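Local atomic coordinates of putative epoxide hydrolase protein (Klebsiella pneumoniae subsp. pneumoniae, PDB entry 5BOV), a protein that probably acts as a hydrolase of the alpha/beta-hydrolase fold, perhaps on epoxides or monoacylglycerols, with its true substrate not established. Residues V34-G39 / V61-L66. Sequence-based numbering, arbitrary orientation.
Sequences VILLHG and VIVPYL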
loop_
_atom_site.group_PDB
_atom_site.type_symbol
_atom_site.label_atom_id
_atom_site.label_comp_id
_atom_site.label_asym_id
_atom_site.label_seq_id
_atom_site.Cartn_x
_atom_site.Cartn_y
_atom_site.Cartn_z
ATOM N N VAL A 34 -1.273 -9.369 -12.000
ATOM C CA VAL A 34 -1.857 -8.650 -10.884
ATOM C C VAL A 34 -0.720 -8.290 -9.919
ATOM O O VAL A 34 0.101 -9.158 -9.632
ATOM C CB VAL A 34 -2.850 -9.549 -10.095
ATOM C CG1 VAL A 34 -3.505 -8.789 -8.984
ATOM C CG2 VAL A 34 -3.888 -10.157 -10.995
ATOM N N ILE A 35 -0.675 -7.035 -9.467
ATOM C CA ILE A 35 0.346 -6.557 -8.537
ATOM C C ILE A 35 -0.379 -6.117 -7.273
ATOM O O ILE A 35 -1.307 -5.288 -7.340
ATOM C CB ILE A 35 1.206 -5.413 -9.124
ATOM C CG1 ILE A 35 1.865 -5.895 -10.434
ATOM C CG2 ILE A 35 2.238 -4.966 -8.087
ATOM C CD1 ILE A 35 2.633 -4.818 -11.157
ATOM N N LEU A 36 0.005 -6.736 -6.160
ATOM C CA LEU A 36 -0.695 -6.579 -4.888
ATOM C C LEU A 36 0.255 -5.824 -3.983
ATOM O O LEU A 36 1.325 -6.308 -3.638
ATOM C CB LEU A 36 -1.043 -7.949 -4.281
ATOM C CG LEU A 36 -1.909 -8.866 -5.176
ATOM C CD1 LEU A 36 -2.029 -10.258 -4.535
ATOM C CD2 LEU A 36 -3.273 -8.260 -5.467
ATOM N N LEU A 37 -0.238 -4.686 -3.443
ATOM C CA LEU A 37 0.615 -3.791 -2.671
ATOM C C LEU A 37 0.139 -3.654 -1.245
ATOM O O LEU A 37 -1.034 -3.261 -0.963
ATOM C CB LEU A 37 0.620 -2.422 -3.362
ATOM C CG LEU A 37 1.124 -2.366 -4.801
ATOM C CD1 LEU A 37 1.037 -0.946 -5.344
ATOM C CD2 LEU A 37 2.541 -2.915 -4.959
ATOM N N HIS A 38 1.049 -3.905 -0.302
ATOM C CA HIS A 38 0.698 -3.821 1.119
ATOM C C HIS A 38 0.757 -2.386 1.650
ATOM O O HIS A 38 1.204 -1.468 0.947
ATOM C CB HIS A 38 1.633 -4.738 1.899
ATOM C CG HIS A 38 3.064 -4.285 1.950
ATOM N ND1 HIS A 38 3.490 -3.285 2.802
ATOM C CD2 HIS A 38 4.142 -4.612 1.201
ATOM C CE1 HIS A 38 4.778 -3.044 2.598
ATOM N NE2 HIS A 38 5.206 -3.874 1.667
ATOM N N GLY A 39 0.351 -2.268 2.912
ATOM C CA GLY A 39 0.338 -1.025 3.608
ATOM C C GLY A 39 1.274 -0.989 4.805
ATOM O O GLY A 39 2.099 -1.904 5.001
ATOM N N VAL A 61 0.741 -13.425 -10.383
ATOM C CA VAL A 61 0.649 -12.506 -9.221
ATOM C C VAL A 61 2.032 -12.087 -8.716
ATOM O O VAL A 61 2.914 -12.915 -8.406
ATOM C CB VAL A 61 -0.124 -13.184 -8.086
ATOM C CG1 VAL A 61 -0.448 -12.174 -7.012
ATOM C CG2 VAL A 61 -1.393 -13.791 -8.642
ATOM N N ILE A 62 2.230 -10.773 -8.652
ATOM C CA ILE A 62 3.448 -10.145 -8.145
ATOM C C ILE A 62 3.145 -9.465 -6.836
ATOM O O ILE A 62 2.191 -8.644 -6.752
ATOM C CB ILE A 62 3.945 -9.062 -9.133
ATOM C CG1 ILE A 62 4.120 -9.589 -10.568
ATOM C CG2 ILE A 62 5.212 -8.398 -8.608
ATOM C CD1 ILE A 62 5.154 -10.607 -10.642
ATOM N N VAL A 63 3.923 -9.799 -5.798
ATOM C CA VAL A 63 3.689 -9.187 -4.471
ATOM C C VAL A 63 5.017 -8.641 -3.902
ATOM O O VAL A 63 5.824 -9.433 -3.371
ATOM C CB VAL A 63 3.075 -10.179 -3.466
ATOM C CG1 VAL A 63 2.564 -9.450 -2.247
ATOM C CG2 VAL A 63 1.947 -10.994 -4.094
ATOM N N PRO A 64 5.296 -7.335 -4.084
ATOM C CA PRO A 64 6.534 -6.786 -3.659
ATOM C C PRO A 64 6.547 -6.200 -2.294
ATOM O O PRO A 64 5.530 -5.661 -1.845
ATOM C CB PRO A 64 6.766 -5.666 -4.692
ATOM C CG PRO A 64 5.374 -5.152 -4.975
ATOM C CD PRO A 64 4.494 -6.352 -4.871
ATOM N N TYR A 65 7.703 -6.262 -1.645
ATOM C CA TYR A 65 7.922 -5.426 -0.461
ATOM C C TYR A 65 8.118 -3.995 -0.930
ATOM O O TYR A 65 8.942 -3.704 -1.833
ATOM C CB TYR A 65 9.157 -5.839 0.315
ATOM C CG TYR A 65 9.119 -7.143 1.050
ATOM C CD1 TYR A 65 8.332 -7.291 2.183
ATOM C CD2 TYR A 65 9.887 -8.235 0.634
ATOM C CE1 TYR A 65 8.376 -8.455 2.951
ATOM C CE2 TYR A 65 9.881 -9.436 1.335
ATOM C CZ TYR A 65 9.151 -9.534 2.513
ATOM O OH TYR A 65 9.137 -10.693 3.227
ATOM N N LEU A 66 7.399 -3.047 -0.345
ATOM C CA LEU A 66 7.652 -1.637 -0.595
ATOM C C LEU A 66 9.065 -1.207 -0.027
ATOM O O LEU A 66 9.612 -1.880 0.808
ATOM C CB LEU A 66 6.567 -0.781 0.030
ATOM C CG LEU A 66 5.129 -0.996 -0.514
ATOM C CD1 LEU A 66 4.224 -0.041 0.255
ATOM C CD2 LEU A 66 5.041 -0.742 -1.990
HETATM O O HOH W 1 2.815 -5.932 -1.389
#
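H38 meets L66 because its CG stands between the backbone N and the carbonyl carbon (chi1 69°), which swings the imidazole across to 61-66, while L66 CG, anti to its own carbonyl carbon (chi1 -62°), lies over one ring face, 3.9 Å from the centroid, a CH-pi contact. The two residues follow neighbouring parallel strands of the alpha/beta-hydrolase sheet, joined through helix 50-56 in a beta-alpha-beta crossover. Along the strands, I62 N donates to V34 O (2.8 Å) and L36 N to I62 O (3.0 Å). Beta-branched valine and isoleucine suit these extended, buried positions. On one face I35 and I62 lie side by side, CG1 against CB, and their layer packs on helix 85-98; on the other, L36 CD1 reaches V61 CG1 at 3.5 Å. P64 has no N-H to offer L36 O, and its CD sits 3.4 Å from that oxygen; a water instead donates to both L36 O and P64 O and accepts from H38 N, bridging the strands as they part. The P64 ring also gives L37 CD2 an apolar surface at CG. Histidine can serve both segments at once: ND1 donates in the ring plane to G39 O, leaving NE2 as the acceptor. L66 N gives NE2 a nearly straight bond of 3.1 Å, approaching 28° out of the ring plane.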